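PDB 3CCG: HD superfamily hydrolase from Clostridium acetobutylicum ATCC 824, which probably hydrolyses diadenosine tetraphosphate symmetrically to two molecules of ADP, using a pair of iron ions held in an HD domain. Local coordinates for residues D130-G135 and E143-A148; G26-A31 and A48-D53; I109-T114 and H175-E180. All blocks are in the same frame, centred on the assembly; numbering follows the deposited sequence.

Interaction 1: D130-G135 and E143-A148; sequences DYIEPG and ELRKAA. With FE (Fe (III) ion), chain C.
Ile-132 and Arg-145 pass alongside each other, their side chains running opposite ways, and this passage sets up the rest of the contact. Their aliphatic parts touch first, Arg-145 CG packing against Ile-132 CB at 3.6 Å. Beyond CG the arginine runs extended to NE, which carries its guanidinium to the C-terminal end of helix 121-132. There Arg-145 NE donates to Ile-132 O at 2.9 Å in a nearly straight bond (169°), and Arg-145 NH2 donates to Glu-133 O at 3.0 Å. Both oxygens lie in the guanidinium plane, so the flat group is gripped along its edge, although NH2 stands above the plane of the Glu-133 carbonyl. A weak second bond from NH2 also reaches Ile-132 O, and Arg-136 O adds a further acceptor for NH2. A positive charge here would be expected to interact favourably with the carbonyl end of the helix.

The apolar half is built round the branches of Ile-132. CG1, set between the backbone N and the carbonyl carbon (chi1 67°), bears the CD1 methyl that rests on Ala-148 CB at 3.7 Å. The other branch, CG2, meets Leu-144 CG at 3.9 Å, the two side chains crossing at a slant. Leu-144 CD2 also touches Tyr-131 CB, whereas the tyrosine ring leads away toward helix 152-170.

Just beyond the helix, Glu-133 OE1 accepts from Gly-135 N at 2.8 Å, and its OE2 is bonded to His-23 ND1, a second-shell link to a metal ligand. Asp-130 OD1 binds an iron ion at 2.2 Å. Arg-145 thus bonds at the end of the same helix that carries, two residues before Ile-132, the last aspartate of the H...HD...D metal site characteristic of the HD domain.

Interaction 2: G26-A31 and A48-D53; sequences GVMDTA and AGLVHD. With FE (Fe (III) ion), chain C; FE (Fe (III) ion), chain B.
Val-27 crosses the His-52 side chain at about a right angle, its CG2 methyl approaching the imidazole CE1 to 3.7 Å and its CG1 lying equally near that carbon. On the other flank of the contact Met-28, present as selenomethionine, lies side by side with Leu-50, both pointing the same way. Met-28 CG is anti to the backbone N (chi1 -178°), and the chain bends at chi3 after SE has come within 4.0 Å of Leu-50 CD1. Between these two pairs the backbones meet closely: Gly-49, having no side chain, lets its CA come within 4.0 Å of Met-28 CA.

Outward from this packing, Gly-49 O accepts a bond from His-52 ND1 at 2.8 Å (159°), nearly in the plane of the ring. That bond and the metal together hold the ring's rotation, NE2 binding one iron ion at 2.5 Å with the metal at the ring edge. Asp-53 then bridges the pair of ions, OD2 to the iron shared with His-52 and OD1 to the other at 2.2 Å. His-23 and Asp-130 add ligands to the first ion, His-86 and His-112 to the second.

With ND1 as the donor, NE2 is the atom that binds the metal, and the backbone acceptor would be expected to strengthen the imidazole's electron donation to iron.

Interaction 3: I109-T114 and H175-E180; sequences IEFHTT and HHNTIE. With FE (Fe (III) ion), chain B.
Thr-114 meets His-175, Asn-177 and Thr-178 at the start of helix 176-188, its atoms from CB outward finding different partners. Its CB lies 3.4 Å from Thr-178 OG1. The hydroxyl, OG1, set between the backbone N and the carbonyl carbon (chi1 59°), packs against Asn-177 CB and accepts from a water at 2.6 Å. That water in turn accepts from Asn-177 ND2, linking hydroxyl and amide. The methyl, CG2, sits over one face of the His-175 ring, offset toward the rim: a CH-pi contact 4.1 Å from the centroid.

His-175 is the N-cap residue of helix 176-188, its ND1 accepting from Asn-177 N at 2.9 Å. Thr-178 OG1 donates to Thr-114 O at 2.8 Å, in the carbonyl plane and on a lone pair. Nearby, Asn-177 ND2 approaches the edge of the Phe-111 ring at CE1, with amide and ring planes 74° apart.

The contact ties this C-terminal helix to the loop carrying His-112, whose NE2 binds an iron ion at 2.2 Å. His-112 ND1 is a donor, to Ile-109 O, whereas His-175 ND1 is an acceptor, consistent with its hydrogen, if the ring is neutral, sitting on NE2.

How the interactions relate
Each of the three contacts holds a ligand of one diiron centre. Interactions 1 and 2 share the iron held by Asp-130 and His-52, and Asp-130 OD1 lies 3.5 Å from His-52 NE2. They also pack directly, Pro-134 CD reaching Thr-30 OG1 at 3.3 Å. Interactions 2 and 3 meet at the second iron, where Asp-53 OD1 and His-112 NE2 are 3.1 Å apart, although their centres are about 17 Å apart and fall on opposite sides of the chain's centre. Interactions 1 and 3 do not touch, their nearest atoms being about 4 Å apart. Water 1, bound to both ions, unites all three, and along the chain interaction 1 is nested within the loop closed by interaction 3.

Interaction 1: D130-G135 and E143-A148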
ATOM      1  N   ASP A 130      10.781   8.089  17.397  1.00 14.25           N
ATOM      2  CA  ASP A 130      11.492   6.833  17.310  1.00 16.26           C
ATOM      3  C   ASP A 130      12.673   6.884  16.292  1.00 17.13           C
ATOM      4  O   ASP A 130      13.744   6.336  16.529  1.00 20.31           O
ATOM      5  CB  ASP A 130      10.490   5.743  16.937  1.00 19.20           C
ATOM      6  CG  ASP A 130      11.053   4.367  17.127  1.00 28.58           C
ATOM      7  OD1 ASP A 130      11.712   4.148  18.138  1.00 28.76           O
ATOM      8  OD2 ASP A 130      10.769   3.497  16.291  1.00 32.93           O
ATOM      9  N   TYR A 131      12.445   7.582  15.187  1.00 15.33           N
ATOM     10  CA  TYR A 131      13.430   7.776  14.109  1.00 18.24           C
ATOM     11  C   TYR A 131      14.519   8.805  14.386  1.00 19.60           C
ATOM     12  O   TYR A 131      15.629   8.677  13.914  1.00 22.22           O
ATOM     13  CB  TYR A 131      12.704   8.181  12.805  1.00 19.35           C
ATOM     14  CG  TYR A 131      11.962   7.041  12.173  1.00 21.48           C
ATOM     15  CD1 TYR A 131      10.654   6.725  12.546  1.00 20.62           C
ATOM     16  CD2 TYR A 131      12.579   6.243  11.233  1.00 27.31           C
ATOM     17  CE1 TYR A 131       9.993   5.640  11.978  1.00 31.34           C
ATOM     18  CE2 TYR A 131      11.934   5.160  10.685  1.00 27.92           C
ATOM     19  CZ  TYR A 131      10.640   4.868  11.047  1.00 33.44           C
ATOM     20  OH  TYR A 131      10.015   3.770  10.464  1.00 31.99           O
ATOM     21  N   ILE A 132      14.193   9.846  15.131  1.00 15.45           N
ATOM     22  CA  ILE A 132      15.132  10.949  15.276  1.00 18.40           C
ATOM     23  C   ILE A 132      15.781  11.117  16.673  1.00 18.37           C
ATOM     24  O   ILE A 132      16.529  12.087  16.889  1.00 18.73           O
ATOM     25  CB  ILE A 132      14.431  12.283  14.861  1.00 18.45           C
ATOM     26  CG1 ILE A 132      13.308  12.666  15.820  1.00 17.70           C
ATOM     27  CG2 ILE A 132      13.919  12.218  13.387  1.00 17.75           C
ATOM     28  CD1 ILE A 132      12.792  14.069  15.718  1.00 18.70           C
ATOM     29  N   GLU A 133      15.482  10.205  17.610  1.00 18.35           N
ATOM     30  CA  GLU A 133      16.042  10.264  18.963  1.00 19.98           C
ATOM     31  C   GLU A 133      17.555  10.237  18.817  1.00 19.45           C
ATOM     32  O   GLU A 133      18.089   9.646  17.870  1.00 19.67           O
ATOM     33  CB  GLU A 133      15.469   9.194  19.910  1.00 18.31           C
ATOM     34  CG  GLU A 133      15.721   7.780  19.493  1.00 18.21           C
ATOM     35  CD  GLU A 133      16.927   7.171  20.182  1.00 24.32           C
ATOM     36  OE1 GLU A 133      17.637   7.932  20.908  1.00 21.31           O
ATOM     37  OE2 GLU A 133      17.140   5.931  19.995  1.00 25.15           O
ATOM     38  N   PRO A 134      18.238  10.918  19.730  1.00 20.97           N
ATOM     39  CA  PRO A 134      19.676  11.215  19.600  1.00 23.51           C
ATOM     40  C   PRO A 134      20.568  10.019  19.425  1.00 24.24           C
ATOM     41  O   PRO A 134      21.649  10.154  18.858  1.00 28.30           O
ATOM     42  CB  PRO A 134      20.007  11.921  20.918  1.00 24.09           C
ATOM     43  CG  PRO A 134      18.733  12.403  21.439  1.00 25.07           C
ATOM     44  CD  PRO A 134      17.639  11.550  20.913  1.00 19.85           C
ATOM     45  N   GLY A 135      20.131   8.888  19.927  1.00 24.59           N
ATOM     46  CA  GLY A 135      20.890   7.661  19.842  1.00 27.38           C
ATOM     47  C   GLY A 135      20.842   7.039  18.467  1.00 28.66           C
ATOM     48  O   GLY A 135      21.521   6.059  18.217  1.00 31.57           O
ATOM     49  N   GLU A 143      18.222  15.298   7.991  1.00 30.33           N
ATOM     50  CA  GLU A 143      17.184  16.042   7.265  1.00 31.52           C
ATOM     51  C   GLU A 143      15.865  15.765   7.920  1.00 25.75           C
ATOM     52  O   GLU A 143      14.951  16.600   7.945  1.00 28.81           O
ATOM     53  CB  GLU A 143      17.114  15.631   5.793  1.00 34.74           C
ATOM     54  CG  GLU A 143      18.396  15.923   5.022  1.00 40.76           C
ATOM     55  CD  GLU A 143      19.602  15.156   5.569  1.00 49.47           C
ATOM     56  OE1 GLU A 143      19.459  13.963   5.916  1.00 56.39           O
ATOM     57  OE2 GLU A 143      20.699  15.743   5.652  1.00 61.73           O
ATOM     58  N   LEU A 144      15.772  14.544   8.428  1.00 26.45           N
ATOM     59  CA  LEU A 144      14.571  14.104   9.089  1.00 23.38           C
ATOM     60  C   LEU A 144      14.391  14.896  10.382  1.00 20.35           C
ATOM     61  O   LEU A 144      13.327  15.345  10.682  1.00 21.57           O
ATOM     62  CB  LEU A 144      14.661  12.615   9.378  1.00 23.74           C
ATOM     63  CG  LEU A 144      13.347  11.899   9.567  1.00 26.89           C
ATOM     64  CD1 LEU A 144      12.447  12.109   8.339  1.00 23.22           C
ATOM     65  CD2 LEU A 144      13.584  10.415   9.798  1.00 26.57           C
ATOM     66  N   ARG A 145      15.484  15.062  11.113  1.00 22.10           N
ATOM     67  CA  ARG A 145      15.479  15.859  12.347  1.00 22.13           C
ATOM     68  C   ARG A 145      15.107  17.313  12.053  1.00 21.93           C
ATOM     69  O   ARG A 145      14.328  17.901  12.759  1.00 20.75           O
ATOM     70  CB  ARG A 145      16.837  15.793  13.051  1.00 22.07           C
ATOM     71  CG  ARG A 145      17.052  14.539  13.887  1.00 21.02           C
ATOM     72  CD  ARG A 145      18.519  14.305  14.318  1.00 22.56           C
ATOM     73  NE  ARG A 145      18.644  13.109  15.148  1.00 21.97           N
ATOM     74  CZ  ARG A 145      19.708  12.340  15.219  1.00 24.23           C
ATOM     75  NH1 ARG A 145      20.790  12.605  14.490  1.00 22.46           N
ATOM     76  NH2 ARG A 145      19.692  11.279  15.973  1.00 23.50           N
ATOM     77  N   LYS A 146      15.674  17.880  10.991  1.00 25.05           N
ATOM     78  CA  LYS A 146      15.337  19.254  10.593  1.00 26.06           C
ATOM     79  C   LYS A 146      13.869  19.396  10.258  1.00 24.87           C
ATOM     80  O   LYS A 146      13.199  20.311  10.706  1.00 23.70           O
ATOM     81  CB  LYS A 146      16.145  19.716   9.370  1.00 28.32           C
ATOM     82  CG  LYS A 146      17.495  20.308   9.696  1.00 36.43           C
ATOM     83  CD  LYS A 146      18.066  21.046   8.494  1.00 37.97           C
ATOM     84  N   ALA A 147      13.369  18.462   9.452  1.00 22.81           N
ATOM     85  CA  ALA A 147      11.985  18.495   9.011  1.00 22.38           C
ATOM     86  C   ALA A 147      11.041  18.336  10.196  1.00 19.78           C
ATOM     87  O   ALA A 147      10.017  19.011  10.307  1.00 23.84           O
ATOM     88  CB  ALA A 147      11.760  17.392   7.951  1.00 22.11           C
ATOM     89  N   ALA A 148      11.415  17.466  11.129  1.00 21.78           N
ATOM     90  CA  ALA A 148      10.553  17.242  12.299  1.00 22.32           C
ATOM     91  C   ALA A 148      10.422  18.510  13.122  1.00 22.35           C
ATOM     92  O   ALA A 148       9.368  18.800  13.658  1.00 21.33           O
ATOM     93  CB  ALA A 148      11.060  16.073  13.165  1.00 20.68           C
TER
HETATM   94 FE    FE C 191      11.241   2.318  19.188  0.75 18.91          FE
HETATM   95  O   HOH W   1       9.766   1.972  18.392  1.00 13.67           O

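Interaction 2: G26-A31 and A48-D53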
ATOM      1  N   GLY A  26      15.547   7.945  25.216  1.00 14.54           N
ATOM      2  CA  GLY A  26      15.777   8.889  24.140  1.00 16.70           C
ATOM      3  C   GLY A  26      14.486   9.295  23.460  1.00 16.36           C
ATOM      4  O   GLY A  26      14.254  10.459  23.144  1.00 15.51           O
ATOM      5  N   VAL A  27      13.649   8.304  23.214  1.00 14.98           N
ATOM      6  CA  VAL A  27      12.365   8.614  22.595  1.00 12.95           C
ATOM      7  C   VAL A  27      11.516   9.530  23.492  1.00 11.94           C
ATOM      8  O   VAL A  27      10.883  10.498  23.029  1.00 13.55           O
ATOM      9  CB  VAL A  27      11.602   7.324  22.175  1.00 14.62           C
ATOM     10  CG1 VAL A  27      10.179   7.674  21.668  1.00 13.82           C
ATOM     11  CG2 VAL A  27      12.450   6.615  21.101  1.00 14.87           C
HETATM   12  N   MSE A  28      11.521   9.231  24.777  1.00 12.26           N
HETATM   13  CA  MSE A  28      10.827  10.040  25.748  1.00 11.88           C
HETATM   14  C   MSE A  28      11.286  11.478  25.695  1.00 12.49           C
HETATM   15  O   MSE A  28      10.507  12.405  25.586  1.00 14.87           O
HETATM   16  CB  MSE A  28      11.113   9.513  27.137  1.00 13.20           C
HETATM   17  CG  MSE A  28      10.413  10.237  28.307  1.00 13.40           C
HETATM   18 SE   MSE A  28      11.022   9.651  30.070  0.75 12.17          SE
HETATM   19  CE  MSE A  28      12.877  10.404  29.867  1.00 18.96           C
ATOM     20  N   ASP A  29      12.594  11.652  25.808  1.00 13.66           N
ATOM     21  CA  ASP A  29      13.154  13.020  25.790  1.00 14.85           C
ATOM     22  C   ASP A  29      12.809  13.755  24.475  1.00 14.34           C
ATOM     23  O   ASP A  29      12.523  14.938  24.456  1.00 16.29           O
ATOM     24  CB  ASP A  29      14.659  13.005  25.967  1.00 15.11           C
ATOM     25  CG  ASP A  29      15.095  12.663  27.380  1.00 17.76           C
ATOM     26  OD1 ASP A  29      14.322  12.830  28.335  1.00 19.85           O
ATOM     27  OD2 ASP A  29      16.256  12.224  27.460  1.00 24.13           O
ATOM     28  N   THR A  30      12.948  13.048  23.365  1.00 13.68           N
ATOM     29  CA  THR A  30      12.649  13.625  22.069  1.00 13.40           C
ATOM     30  C   THR A  30      11.185  14.007  21.927  1.00 13.06           C
ATOM     31  O   THR A  30      10.832  15.081  21.407  1.00 14.56           O
ATOM     32  CB  THR A  30      13.049  12.650  20.933  1.00 14.45           C
ATOM     33  OG1 THR A  30      14.447  12.381  21.015  1.00 16.29           O
ATOM     34  CG2 THR A  30      12.689  13.221  19.552  1.00 15.38           C
ATOM     35  N   ALA A  31      10.301  13.122  22.390  1.00 12.64           N
ATOM     36  CA  ALA A  31       8.865  13.385  22.380  1.00 13.22           C
ATOM     37  C   ALA A  31       8.564  14.637  23.195  1.00 13.94           C
ATOM     38  O   ALA A  31       7.780  15.456  22.803  1.00 13.97           O
ATOM     39  CB  ALA A  31       8.069  12.186  22.944  1.00 12.42           C
ATOM     40  N   ALA A  48       4.027   8.380  26.777  1.00 12.30           N
ATOM     41  CA  ALA A  48       3.918   7.604  25.560  1.00 11.76           C
ATOM     42  C   ALA A  48       5.298   7.285  25.029  1.00 10.91           C
ATOM     43  O   ALA A  48       5.557   6.167  24.583  1.00 11.26           O
ATOM     44  CB  ALA A  48       3.096   8.394  24.529  1.00 11.95           C
ATOM     45  N   GLY A  49       6.231   8.237  25.038  1.00 11.22           N
ATOM     46  CA  GLY A  49       7.563   7.978  24.541  1.00 10.37           C
ATOM     47  C   GLY A  49       8.306   6.948  25.396  1.00 12.11           C
ATOM     48  O   GLY A  49       9.000   6.046  24.916  1.00 12.53           O
ATOM     49  N   LEU A  50       8.148   7.073  26.713  1.00 12.54           N
ATOM     50  CA  LEU A  50       8.800   6.148  27.604  1.00 12.57           C
ATOM     51  C   LEU A  50       8.352   4.693  27.388  1.00 11.58           C
ATOM     52  O   LEU A  50       9.201   3.797  27.372  1.00 13.34           O
ATOM     53  CB  LEU A  50       8.566   6.546  29.063  1.00 13.67           C
ATOM     54  CG  LEU A  50       9.237   5.670  30.152  1.00 14.62           C
ATOM     55  CD1 LEU A  50      10.753   5.617  29.986  1.00 19.62           C
ATOM     56  CD2 LEU A  50       8.806   6.172  31.528  1.00 18.91           C
ATOM     57  N   VAL A  51       7.049   4.483  27.236  1.00 13.02           N
ATOM     58  CA  VAL A  51       6.520   3.115  27.230  1.00 12.90           C
ATOM     59  C   VAL A  51       6.196   2.551  25.856  1.00 13.54           C
ATOM     60  O   VAL A  51       5.809   1.391  25.738  1.00 12.66           O
ATOM     61  CB  VAL A  51       5.284   2.998  28.131  1.00 14.82           C
ATOM     62  CG1 VAL A  51       5.563   3.596  29.536  1.00 13.68           C
ATOM     63  CG2 VAL A  51       4.102   3.664  27.524  1.00 16.79           C
ATOM     64  N   HIS A  52       6.486   3.295  24.808  1.00 12.98           N
ATOM     65  CA  HIS A  52       6.026   2.927  23.454  1.00 12.86           C
ATOM     66  C   HIS A  52       6.524   1.538  23.048  1.00 11.14           C
ATOM     67  O   HIS A  52       5.807   0.854  22.296  1.00 10.93           O
ATOM     68  CB  HIS A  52       6.442   3.951  22.399  1.00 14.11           C
ATOM     69  CG  HIS A  52       7.859   3.827  21.972  1.00 13.92           C
ATOM     70  ND1 HIS A  52       8.953   4.243  22.721  1.00 13.50           N
ATOM     71  CD2 HIS A  52       8.377   3.280  20.854  1.00 12.88           C
ATOM     72  CE1 HIS A  52      10.060   3.971  22.060  1.00 12.90           C
ATOM     73  NE2 HIS A  52       9.743   3.363  20.930  1.00 14.46           N
ATOM     74  N   ASP A  53       7.711   1.142  23.498  1.00 11.54           N
ATOM     75  CA  ASP A  53       8.331  -0.121  23.061  1.00 10.36           C
ATOM     76  C   ASP A  53       8.206  -1.168  24.193  1.00 11.86           C
ATOM     77  O   ASP A  53       8.983  -2.106  24.222  1.00 10.84           O
ATOM     78  CB  ASP A  53       9.804   0.032  22.610  1.00 11.74           C
ATOM     79  CG  ASP A  53       9.972   0.086  21.145  1.00 13.44           C
ATOM     80  OD1 ASP A  53       9.036  -0.110  20.364  1.00 12.14           O
ATOM     81  OD2 ASP A  53      11.115   0.366  20.715  1.00 17.52           O
TER
HETATM   82 FE    FE C 191      11.241   2.318  19.188  0.75 18.91          FE
HETATM   83 FE    FE B 190       8.851   0.151  18.215  0.75 12.81          FE
HETATM   84  O   HOH W   1       9.766   1.972  18.392  1.00 13.67           O
HETATM   85  O   HOH W   2       8.797   0.389  16.133  1.00 14.84           O

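Interaction 3: I109-T114 and H175-E180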
ATOM      1  N   ILE A 109       1.066   4.796  21.179  1.00 10.91           N
ATOM      2  CA  ILE A 109       1.820   3.563  21.345  1.00  9.87           C
ATOM      3  C   ILE A 109       1.386   2.555  20.256  1.00 10.24           C
ATOM      4  O   ILE A 109       2.212   1.995  19.544  1.00 10.65           O
ATOM      5  CB  ILE A 109       1.563   2.959  22.720  1.00  9.63           C
ATOM      6  CG1 ILE A 109       1.986   3.907  23.849  1.00  9.52           C
ATOM      7  CG2 ILE A 109       2.253   1.642  22.865  1.00  9.46           C
ATOM      8  CD1 ILE A 109       1.472   3.449  25.249  1.00 11.90           C
ATOM      9  N   GLU A 110       0.084   2.364  20.110  1.00  9.69           N
ATOM     10  CA  GLU A 110      -0.421   1.392  19.153  1.00 11.67           C
ATOM     11  C   GLU A 110       0.109   1.604  17.731  1.00 10.87           C
ATOM     12  O   GLU A 110       0.435   0.622  17.053  1.00 13.36           O
ATOM     13  CB  GLU A 110      -1.931   1.415  19.082  1.00 13.83           C
ATOM     14  CG  GLU A 110      -2.542   0.472  18.081  1.00 14.91           C
ATOM     15  CD  GLU A 110      -4.057   0.357  18.202  1.00 15.13           C
ATOM     16  OE1 GLU A 110      -4.689   1.085  18.964  1.00 18.59           O
ATOM     17  OE2 GLU A 110      -4.607  -0.429  17.409  1.00 19.50           O
ATOM     18  N   PHE A 111       0.110   2.837  17.269  1.00 10.63           N
ATOM     19  CA  PHE A 111       0.403   3.116  15.853  1.00 11.75           C
ATOM     20  C   PHE A 111       1.787   3.627  15.579  1.00 12.17           C
ATOM     21  O   PHE A 111       2.128   4.065  14.457  1.00 12.81           O
ATOM     22  CB  PHE A 111      -0.664   4.065  15.258  1.00 13.55           C
ATOM     23  CG  PHE A 111      -2.033   3.461  15.244  1.00 12.18           C
ATOM     24  CD1 PHE A 111      -2.334   2.450  14.374  1.00 14.78           C
ATOM     25  CD2 PHE A 111      -3.000   3.822  16.176  1.00 12.06           C
ATOM     26  CE1 PHE A 111      -3.581   1.892  14.367  1.00 13.16           C
ATOM     27  CE2 PHE A 111      -4.253   3.252  16.171  1.00 15.14           C
ATOM     28  CZ  PHE A 111      -4.521   2.272  15.284  1.00 16.76           C
ATOM     29  N   HIS A 112       2.661   3.474  16.562  1.00 10.95           N
ATOM     30  CA  HIS A 112       3.993   3.999  16.339  1.00  9.53           C
ATOM     31  C   HIS A 112       4.821   3.216  15.339  1.00 11.21           C
ATOM     32  O   HIS A 112       5.824   3.751  14.874  1.00 14.30           O
ATOM     33  CB  HIS A 112       4.810   4.092  17.666  1.00 10.46           C
ATOM     34  CG  HIS A 112       5.486   2.823  18.104  1.00  9.77           C
ATOM     35  ND1 HIS A 112       4.929   1.878  18.939  1.00 11.49           N
ATOM     36  CD2 HIS A 112       6.736   2.387  17.828  1.00  8.88           C
ATOM     37  CE1 HIS A 112       5.808   0.891  19.117  1.00 10.48           C
ATOM     38  NE2 HIS A 112       6.929   1.198  18.478  1.00 10.23           N
ATOM     39  N   THR A 113       4.461   1.974  15.068  1.00 11.60           N
ATOM     40  CA  THR A 113       5.290   1.100  14.180  1.00 13.63           C
ATOM     41  C   THR A 113       4.976   1.319  12.710  1.00 17.10           C
ATOM     42  O   THR A 113       5.859   1.113  11.873  1.00 21.98           O
ATOM     43  CB  THR A 113       5.194  -0.385  14.507  1.00 16.19           C
ATOM     44  OG1 THR A 113       3.860  -0.878  14.196  1.00 15.75           O
ATOM     45  CG2 THR A 113       5.517  -0.635  15.937  1.00 17.50           C
ATOM     46  N   THR A 114       3.744   1.718  12.414  1.00 11.39           N
ATOM     47  CA  THR A 114       3.284   1.908  11.045  1.00 12.45           C
ATOM     48  C   THR A 114       2.706   3.259  10.678  1.00 15.41           C
ATOM     49  O   THR A 114       2.642   3.636   9.496  1.00 16.83           O
ATOM     50  CB  THR A 114       2.111   0.896  10.720  1.00 13.07           C
ATOM     51  OG1 THR A 114       1.027   1.110  11.618  1.00 13.68           O
ATOM     52  CG2 THR A 114       2.557  -0.567  10.849  1.00 17.13           C
ATOM     53  N   HIS A 175       2.705  -2.872   4.740  1.00 15.23           N
ATOM     54  CA  HIS A 175       1.546  -2.841   5.597  1.00 14.39           C
ATOM     55  C   HIS A 175       0.568  -1.738   5.177  1.00 12.40           C
ATOM     56  O   HIS A 175       0.957  -0.582   4.959  1.00 14.05           O
ATOM     57  CB  HIS A 175       1.991  -2.646   7.056  1.00 15.86           C
ATOM     58  CG  HIS A 175       0.918  -2.912   8.040  1.00 18.27           C
ATOM     59  ND1 HIS A 175      -0.148  -2.067   8.251  1.00 16.86           N
ATOM     60  CD2 HIS A 175       0.746  -3.951   8.894  1.00 28.87           C
ATOM     61  CE1 HIS A 175      -0.943  -2.581   9.176  1.00 20.08           C
ATOM     62  NE2 HIS A 175      -0.417  -3.715   9.592  1.00 29.36           N
ATOM     63  N   HIS A 176      -0.712  -2.090   5.105  1.00 12.10           N
ATOM     64  CA  HIS A 176      -1.723  -1.142   4.638  1.00 12.22           C
ATOM     65  C   HIS A 176      -1.782   0.135   5.446  1.00 12.25           C
ATOM     66  O   HIS A 176      -2.077   1.206   4.932  1.00 13.98           O
ATOM     67  CB  HIS A 176      -3.128  -1.777   4.567  1.00 13.20           C
ATOM     68  CG  HIS A 176      -3.771  -1.998   5.896  1.00 15.83           C
ATOM     69  ND1 HIS A 176      -4.665  -1.109   6.448  1.00 19.45           N
ATOM     70  CD2 HIS A 176      -3.602  -2.979   6.812  1.00 22.09           C
ATOM     71  CE1 HIS A 176      -5.065  -1.571   7.622  1.00 23.92           C
ATOM     72  NE2 HIS A 176      -4.415  -2.686   7.876  1.00 23.14           N
ATOM     73  N   ASN A 177      -1.467   0.050   6.748  1.00 12.62           N
ATOM     74  CA  ASN A 177      -1.554   1.263   7.574  1.00 12.80           C
ATOM     75  C   ASN A 177      -0.557   2.336   7.150  1.00 14.16           C
ATOM     76  O   ASN A 177      -0.842   3.538   7.187  1.00 13.82           O
ATOM     77  CB  ASN A 177      -1.388   0.976   9.069  1.00 12.30           C
ATOM     78  CG  ASN A 177      -2.694   0.594   9.732  1.00 21.68           C
ATOM     79  OD1 ASN A 177      -3.767   0.884   9.221  1.00 25.37           O
ATOM     80  ND2 ASN A 177      -2.601  -0.055  10.863  1.00 22.94           N
ATOM     81  N   THR A 178       0.613   1.885   6.731  1.00 12.68           N
ATOM     82  CA  THR A 178       1.652   2.796   6.300  1.00 14.39           C
ATOM     83  C   THR A 178       1.259   3.442   4.948  1.00 16.57           C
ATOM     84  O   THR A 178       1.386   4.667   4.728  1.00 15.44           O
ATOM     85  CB  THR A 178       2.991   2.140   6.253  1.00 18.80           C
ATOM     86  OG1 THR A 178       3.301   1.691   7.584  1.00 17.78           O
ATOM     87  CG2 THR A 178       4.020   3.175   5.814  1.00 17.48           C
ATOM     88  N   ILE A 179       0.701   2.597   4.079  1.00 13.81           N
ATOM     89  CA  ILE A 179       0.278   3.094   2.757  1.00 13.49           C
ATOM     90  C   ILE A 179      -0.864   4.118   2.940  1.00 12.71           C
ATOM     91  O   ILE A 179      -0.866   5.219   2.336  1.00 14.48           O
ATOM     92  CB  ILE A 179      -0.157   1.925   1.832  1.00 14.07           C
ATOM     93  CG1 ILE A 179       0.964   0.897   1.631  1.00 15.66           C
ATOM     94  CG2 ILE A 179      -0.642   2.467   0.479  1.00 14.11           C
ATOM     95  CD1 ILE A 179       2.319   1.452   1.192  1.00 16.65           C
ATOM     96  N   GLU A 180      -1.808   3.751   3.778  1.00 11.92           N
ATOM     97  CA  GLU A 180      -3.003   4.589   4.040  1.00 12.00           C
ATOM     98  C   GLU A 180      -2.617   5.880   4.796  1.00 13.29           C
ATOM     99  O   GLU A 180      -3.106   6.966   4.494  1.00 15.69           O
ATOM    100  CB  GLU A 180      -4.137   3.803   4.698  1.00 15.54           C
ATOM    101  CG  GLU A 180      -4.577   2.745   3.689  1.00 16.88           C
ATOM    102  CD  GLU A 180      -5.212   1.487   4.214  1.00 32.91           C
ATOM    103  OE1 GLU A 180      -5.520   1.411   5.413  1.00 27.01           O
ATOM    104  OE2 GLU A 180      -5.424   0.556   3.363  1.00 29.53           O
TER
HETATM  105 FE    FE B 190       8.851   0.151  18.215  0.75 12.81          FE
HETATM  106  O   HOH W   3      -0.697  -0.736  12.377  1.00 24.47           O
HETATM  107  O   HOH W   1       9.766   1.972  18.392  1.00 13.67           O
HETATM  108  O   HOH W   2       8.797   0.389  16.133  1.00 14.84           O